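Local coordinates for surface-associated protein CshB (Streptococcus gordonii, PDB 6YZG) that serves as a cell-wall-attached streptococcal adhesin and probably binds host fibronectin, with its non-repetitive domain 2 represented here, at the interface of chains A and B. Numbering follows the deposited sequence. Chains: chain A/B, Surface-associated protein CshB.

Contact 1: the interface of chains A and B. Residues chain A 111-113, 121, 144, 146-148; chain B 255-257.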
loop_
_atom_site.group_PDB
_atom_site.type_symbol
_atom_site.label_atom_id
_atom_site.label_comp_id
_atom_site.label_asym_id
_atom_site.label_seq_id
_atom_site.Cartn_x
_atom_site.Cartn_y
_atom_site.Cartn_z
ATOM N N GLN A 111 2.987 -18.825 3.487
ATOM C CA GLN A 111 1.911 -18.065 4.142
ATOM C C GLN A 111 0.819 -18.995 4.638
ATOM O O GLN A 111 0.330 -19.867 3.861
ATOM C CB GLN A 111 1.327 -17.056 3.164
ATOM C CG GLN A 111 2.227 -15.899 2.908
ATOM C CD GLN A 111 1.623 -14.883 1.986
ATOM O OE1 GLN A 111 0.516 -15.069 1.478
ATOM N NE2 GLN A 111 2.398 -13.854 1.764
ATOM N N LEU A 112 0.297 -18.751 5.827
ATOM C CA LEU A 112 -0.935 -19.355 6.321
ATOM C C LEU A 112 -2.052 -18.320 6.218
ATOM O O LEU A 112 -1.854 -17.194 6.631
ATOM C CB LEU A 112 -0.716 -19.799 7.757
ATOM C CG LEU A 112 -1.732 -20.788 8.307
ATOM C CD1 LEU A 112 -1.508 -22.167 7.669
ATOM C CD2 LEU A 112 -1.648 -20.855 9.822
ATOM N N VAL A 113 -3.146 -18.688 5.569
ATOM C CA VAL A 113 -4.177 -17.683 5.233
ATOM C C VAL A 113 -5.572 -18.138 5.663
ATOM O O VAL A 113 -5.768 -19.243 5.985
ATOM C CB VAL A 113 -4.159 -17.408 3.713
ATOM C CG1 VAL A 113 -2.875 -16.738 3.245
ATOM C CG2 VAL A 113 -4.425 -18.673 2.912
ATOM N N TRP A 121 -10.227 -13.097 12.745
ATOM C CA TRP A 121 -9.861 -14.513 13.010
ATOM C C TRP A 121 -8.581 -14.579 13.808
ATOM O O TRP A 121 -7.798 -13.604 13.839
ATOM C CB TRP A 121 -9.746 -15.337 11.713
ATOM C CG TRP A 121 -8.641 -14.937 10.806
ATOM C CD1 TRP A 121 -8.646 -13.955 9.852
ATOM C CD2 TRP A 121 -7.347 -15.549 10.644
ATOM N NE1 TRP A 121 -7.505 -13.952 9.105
ATOM C CE2 TRP A 121 -6.679 -14.932 9.578
ATOM C CE3 TRP A 121 -6.726 -16.628 11.280
ATOM C CZ2 TRP A 121 -5.415 -15.326 9.129
ATOM C CZ3 TRP A 121 -5.464 -17.009 10.850
ATOM C CH2 TRP A 121 -4.834 -16.371 9.801
ATOM N N ASP A 144 3.824 -10.667 9.173
ATOM C CA ASP A 144 2.645 -10.641 8.291
ATOM C C ASP A 144 3.169 -10.568 6.871
ATOM O O ASP A 144 3.835 -9.594 6.561
ATOM C CB ASP A 144 1.743 -9.438 8.592
ATOM C CG ASP A 144 0.472 -9.332 7.771
ATOM O OD1 ASP A 144 0.228 -10.135 6.883
ATOM O OD2 ASP A 144 -0.295 -8.389 8.077
ATOM N N GLU A 146 1.492 -9.951 4.225
ATOM C CA GLU A 146 0.740 -8.989 3.385
ATOM C C GLU A 146 0.930 -7.561 3.866
ATOM O O GLU A 146 1.205 -7.323 5.011
ATOM C CB GLU A 146 -0.752 -9.299 3.395
ATOM C CG GLU A 146 -1.108 -10.623 2.772
ATOM C CD GLU A 146 -1.160 -10.512 1.258
ATOM O OE1 GLU A 146 -1.085 -9.401 0.748
ATOM O OE2 GLU A 146 -1.264 -11.526 0.624
ATOM N N ASP A 147 0.676 -6.637 2.952
ATOM C CA ASP A 147 0.697 -5.204 3.304
ATOM C C ASP A 147 -0.537 -4.895 4.161
ATOM O O ASP A 147 -1.524 -5.572 4.074
ATOM C CB ASP A 147 0.684 -4.306 2.066
ATOM C CG ASP A 147 1.539 -3.056 2.265
ATOM O OD1 ASP A 147 1.831 -2.713 3.401
ATOM O OD2 ASP A 147 1.985 -2.482 1.277
ATOM N N ALA A 148 -0.387 -3.899 5.002
ATOM C CA ALA A 148 -1.468 -3.445 5.879
ATOM C C ALA A 148 -1.603 -1.918 5.803
ATOM O O ALA A 148 -0.648 -1.226 5.963
ATOM C CB ALA A 148 -1.157 -3.880 7.287
ATOM N N GLN B 255 -7.195 -9.275 3.290
ATOM C CA GLN B 255 -6.579 -10.493 3.857
ATOM C C GLN B 255 -5.188 -10.189 4.353
ATOM O O GLN B 255 -4.421 -9.425 3.737
ATOM C CB GLN B 255 -6.471 -11.620 2.835
ATOM C CG GLN B 255 -7.802 -12.237 2.496
ATOM C CD GLN B 255 -7.628 -13.437 1.605
ATOM O OE1 GLN B 255 -8.313 -13.520 0.587
ATOM N NE2 GLN B 255 -6.808 -14.378 2.030
ATOM N N GLN B 256 -4.815 -10.818 5.458
ATOM C CA GLN B 256 -3.432 -10.776 5.934
ATOM C C GLN B 256 -2.920 -12.199 5.893
ATOM O O GLN B 256 -3.688 -13.103 5.626
ATOM C CB GLN B 256 -3.338 -10.179 7.342
ATOM C CG GLN B 256 -4.040 -8.853 7.511
ATOM C CD GLN B 256 -3.608 -7.812 6.506
ATOM O OE1 GLN B 256 -2.398 -7.509 6.289
ATOM N NE2 GLN B 256 -4.581 -7.206 5.853
ATOM N N ALA B 257 -1.677 -12.429 6.219
ATOM C CA ALA B 257 -1.135 -13.791 6.112
ATOM C C ALA B 257 -0.043 -14.032 7.132
ATOM O O ALA B 257 0.804 -13.179 7.306
ATOM C CB ALA B 257 -0.575 -13.934 4.706
HETATM O O HOH W 1 -7.035 -12.663 6.407
HETATM O O HOH W 2 -4.109 -6.658 3.151
#
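The turn between strands 245-252 and 258-263 of chain B sits against the loop that follows strand 139-144 of chain A. This belongs to the ligand-binding fold of non-repetitive domain 2. The main link is from the backbone of B:Ala257 to the carboxylate of A:Asp144. B:Ala257 N donates to A:Asp144 OD1 at 3.1 Å, and the bond is nearly straight (170° at H). A:Glu146 N, within chain A, donates to A:Asp144 OD1 at 2.9 Å. Both donors come from above the carboxylate plane, so two backbone N-H groups grip one oxygen. CG of A:Asp144 is anti to the backbone N (chi1 -178°), which carries the carboxylate toward chain B. B:Gln256 bends at chi2 and crosses A:Asp144 obliquely. Its amide plane stands 86° from the carboxylate plane. As modelled, B:Gln256 OE1 lies 2.9 Å from A:Asp144 OD2. It is also near the carbonyl oxygen of A:Asp147, a poorly ordered residue. Both are acceptor pairs. Water 2 joins B:Gln256 NE2 to the carbonyl oxygens of B:Gln255 and A:Asp147. A turned amide, with N and O exchanged, would satisfy A:Asp144 OD2 and A:Asp147 O but cost water 2 its donor. A proton on A:Asp144 would answer only the first pair. The structure alone does not settle the choice. A:Asp144 OD1 also lies 3.1 Å from B:Ala257 O. That carbonyl oxygen might favour a proton, while the two N-H donors would favour the charged acid. Water 1 joins the indole NE1 of A:Trp121 to B:Gln256 N. The B:Ala257 methyl lies among side chains of chain A. A:Gln111, extended beyond CG, touches B:Ala257 CB with its carboxamide CD at 3.6 Å. A:Glu146 bends at chi2, and A:Glu146 CG lies 3.9 Å from B:Ala257 CB. The CG1 branch of A:Val113, anti to the carbonyl carbon, meets B:Ala257 CB at 3.9 Å.

Contact 2: the interface of chains A and B. Residues chain A 240-246, 278; chain B 127, 138, 157-161, 163.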
loop_
_atom_site.group_PDB
_atom_site.type_symbol
_atom_site.label_atom_id
_atom_site.label_comp_id
_atom_site.label_asym_id
_atom_site.label_seq_id
_atom_site.Cartn_x
_atom_site.Cartn_y
_atom_site.Cartn_z
ATOM N N THR A 240 12.256 12.862 -19.283
ATOM C CA THR A 240 12.014 13.317 -20.681
ATOM C C THR A 240 12.925 14.503 -20.946
ATOM O O THR A 240 13.083 15.370 -20.047
ATOM C CB THR A 240 10.529 13.606 -20.930
ATOM O OG1 THR A 240 10.391 14.026 -22.299
ATOM C CG2 THR A 240 9.980 14.728 -20.061
ATOM N N ARG A 241 13.532 14.547 -22.127
ATOM C CA ARG A 241 14.440 15.660 -22.490
ATOM C C ARG A 241 13.852 16.447 -23.662
ATOM O O ARG A 241 13.200 15.872 -24.469
ATOM C CB ARG A 241 15.810 15.093 -22.867
ATOM C CG ARG A 241 16.879 16.143 -23.136
ATOM C CD ARG A 241 18.298 15.607 -23.288
ATOM N NE ARG A 241 18.691 15.219 -21.962
ATOM C CZ ARG A 241 19.705 14.429 -21.650
ATOM N NH1 ARG A 241 20.472 13.877 -22.583
ATOM N NH2 ARG A 241 19.912 14.152 -20.377
ATOM N N GLY A 242 14.105 17.757 -23.677
ATOM C CA GLY A 242 13.620 18.585 -24.787
ATOM C C GLY A 242 12.130 18.755 -24.804
ATOM O O GLY A 242 11.545 18.940 -25.884
ATOM N N ALA A 243 11.439 18.608 -23.670
ATOM C CA ALA A 243 10.002 18.888 -23.583
ATOM C C ALA A 243 9.767 20.393 -23.485
ATOM O O ALA A 243 10.448 21.044 -22.674
ATOM C CB ALA A 243 9.438 18.201 -22.382
ATOM N N SER A 244 8.767 20.864 -24.162
ATOM C CA SER A 244 8.152 22.176 -23.883
ATOM C C SER A 244 6.777 22.026 -23.258
ATOM O O SER A 244 6.207 23.059 -22.876
ATOM C CB SER A 244 8.091 23.001 -25.140
ATOM O OG SER A 244 7.225 22.447 -26.099
ATOM N N GLU A 245 6.238 20.805 -23.182
ATOM C CA GLU A 245 4.910 20.557 -22.546
ATOM C C GLU A 245 4.990 19.227 -21.802
ATOM O O GLU A 245 5.505 18.246 -22.369
ATOM C CB GLU A 245 3.786 20.467 -23.590
ATOM C CG GLU A 245 3.687 21.714 -24.482
ATOM C CD GLU A 245 2.464 22.080 -25.331
ATOM O OE1 GLU A 245 1.452 22.537 -24.746
ATOM O OE2 GLU A 245 2.584 22.112 -26.583
ATOM N N VAL A 246 4.568 19.225 -20.545
ATOM C CA VAL A 246 4.401 17.968 -19.807
ATOM C C VAL A 246 3.054 17.982 -19.154
ATOM O O VAL A 246 2.554 19.054 -18.760
ATOM C CB VAL A 246 5.477 17.754 -18.754
ATOM C CG1 VAL A 246 6.824 17.556 -19.383
ATOM C CG2 VAL A 246 5.503 18.816 -17.737
ATOM N N PHE A 278 9.492 18.632 -34.104
ATOM C CA PHE A 278 9.402 17.534 -33.104
ATOM C C PHE A 278 8.251 17.814 -32.120
ATOM O O PHE A 278 7.412 16.937 -31.833
ATOM C CB PHE A 278 10.741 17.416 -32.360
ATOM C CG PHE A 278 10.784 16.269 -31.387
ATOM C CD1 PHE A 278 10.948 14.967 -31.832
ATOM C CD2 PHE A 278 10.677 16.492 -30.029
ATOM C CE1 PHE A 278 10.982 13.908 -30.937
ATOM C CE2 PHE A 278 10.693 15.429 -29.139
ATOM C CZ PHE A 278 10.832 14.146 -29.588
ATOM N N ILE B 127 6.686 24.423 -20.505
ATOM C CA ILE B 127 7.964 24.486 -19.753
ATOM C C ILE B 127 8.972 25.284 -20.560
ATOM O O ILE B 127 9.076 25.040 -21.729
ATOM C CB ILE B 127 8.537 23.076 -19.546
ATOM C CG1 ILE B 127 7.626 22.200 -18.699
ATOM C CG2 ILE B 127 9.945 23.139 -18.978
ATOM C CD1 ILE B 127 8.050 20.772 -18.874
ATOM N N PRO B 138 15.456 21.317 -21.581
ATOM C CA PRO B 138 15.552 20.813 -20.218
ATOM C C PRO B 138 15.533 19.286 -20.137
ATOM O O PRO B 138 15.144 18.610 -21.116
ATOM C CB PRO B 138 14.248 21.360 -19.647
ATOM C CG PRO B 138 13.287 21.330 -20.763
ATOM C CD PRO B 138 14.109 21.689 -22.014
ATOM N N THR B 157 2.530 12.694 -19.378
ATOM C CA THR B 157 2.710 12.920 -20.825
ATOM C C THR B 157 3.815 13.933 -21.049
ATOM O O THR B 157 4.121 14.788 -20.235
ATOM C CB THR B 157 1.423 13.316 -21.535
ATOM O OG1 THR B 157 1.092 14.646 -21.143
ATOM C CG2 THR B 157 0.281 12.366 -21.227
ATOM N N THR B 158 4.409 13.825 -22.250
ATOM C CA THR B 158 5.484 14.732 -22.650
ATOM C C THR B 158 5.406 14.982 -24.167
ATOM O O THR B 158 4.955 14.105 -24.915
ATOM C CB THR B 158 6.860 14.139 -22.309
ATOM O OG1 THR B 158 7.867 15.079 -22.684
ATOM C CG2 THR B 158 7.123 12.777 -22.949
ATOM N N ASN B 159 5.900 16.133 -24.615
ATOM C CA ASN B 159 6.180 16.353 -26.040
ATOM C C ASN B 159 7.681 16.351 -26.279
ATOM O O ASN B 159 8.111 16.665 -27.405
ATOM C CB ASN B 159 5.492 17.622 -26.574
ATOM C CG ASN B 159 6.192 18.855 -26.152
ATOM O OD1 ASN B 159 7.052 18.862 -25.272
ATOM N ND2 ASN B 159 5.795 19.979 -26.749
ATOM N N GLY B 160 8.482 15.911 -25.321
ATOM C CA GLY B 160 9.919 15.684 -25.485
ATOM C C GLY B 160 10.250 14.250 -25.761
ATOM O O GLY B 160 9.408 13.499 -26.298
ATOM N N THR B 161 11.429 13.821 -25.392
ATOM C CA THR B 161 11.841 12.443 -25.647
ATOM C C THR B 161 10.933 11.474 -24.912
ATOM O O THR B 161 10.476 11.733 -23.805
ATOM C CB THR B 161 13.315 12.223 -25.363
ATOM O OG1 THR B 161 13.611 12.466 -23.988
ATOM C CG2 THR B 161 14.172 13.119 -26.222
ATOM N N TRP B 163 9.723 8.523 -22.542
ATOM C CA TRP B 163 10.128 8.343 -21.135
ATOM C C TRP B 163 11.244 7.338 -20.970
ATOM O O TRP B 163 11.151 6.218 -21.514
ATOM C CB TRP B 163 8.902 7.962 -20.314
ATOM C CG TRP B 163 7.868 9.038 -20.246
ATOM C CD1 TRP B 163 6.647 9.037 -20.876
ATOM C CD2 TRP B 163 7.922 10.287 -19.519
ATOM N NE1 TRP B 163 5.941 10.157 -20.553
ATOM C CE2 TRP B 163 6.701 10.957 -19.743
ATOM C CE3 TRP B 163 8.892 10.883 -18.721
ATOM C CZ2 TRP B 163 6.434 12.173 -19.114
ATOM C CZ3 TRP B 163 8.638 12.097 -18.151
ATOM C CH2 TRP B 163 7.414 12.738 -18.337
HETATM O O HOH W 3 12.177 17.979 -20.941
HETATM O O HOH W 4 6.756 15.642 -29.535
#
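The B:Trp163 ring has A:Thr240 CB over one face, toward the rim, with B:Thr158 CG2 of its own chain on that same face. A:Phe278, poorly ordered, meets B:Gly160 CA at its ring edge, in plane, and has water 4 over one face. Water 4 also bridges the carbonyl oxygens of A:Phe278 and B:Asn159. A:Thr240 OG1 is anti to its backbone N. A:Thr240 OG1 reaches B:Thr158 OG1 tip to tip at 2.8 Å and donates to B:Thr161 O at 2.7 Å, on a lone pair. B:Thr161 OG1 accepts from A:Arg241 N, of a poorly ordered residue, at 2.8 Å. B:Asn159 CG takes the crowded position between backbone N and carbonyl carbon (chi1 76°). B:Asn159 OD1 accepts from A:Ser244 N at 2.9 Å on a lone pair, and from N of the poorly ordered A:Glu245, above the carbonyl plane. B:Asn159 ND2 donates to A:Ser244 OG at 2.9 Å, almost in the amide plane and nearly straight (171° at H). These three bonds fix the amide's rotation. B:Ile127 crosses A:Val246 at about a right angle, and B:Ile127 CD1 packs tightly on A:Val246 CG2 at 3.4 Å. A:Gly242 N donates to B:Pro138 O nearly along the C=O axis. The site lies where the turn between strands 234-241 and 245-252 of chain A meets the end of strand 153-158 of chain B, with an antiparallel bridge from A:Val246 to B:Thr158.

The centres of the C-alpha atoms of contacts 1 and 2 lie about 43 Å apart. The interface is two-fold symmetric, so each has a twin with the chains exchanged. The contacts share no residue of one copy. They do share elements of the sequence: strand 119-131 supplies a residue to both, and strand 245-252 begins in contact 2 and leads toward the turn of contact 1. In each, the 240-257 segment of one chain packs on the 111-163 region of the other. This reciprocal packing is consistent with a domain-swapped dimer. The structure alone does not establish whether that dimer forms on the cell surface.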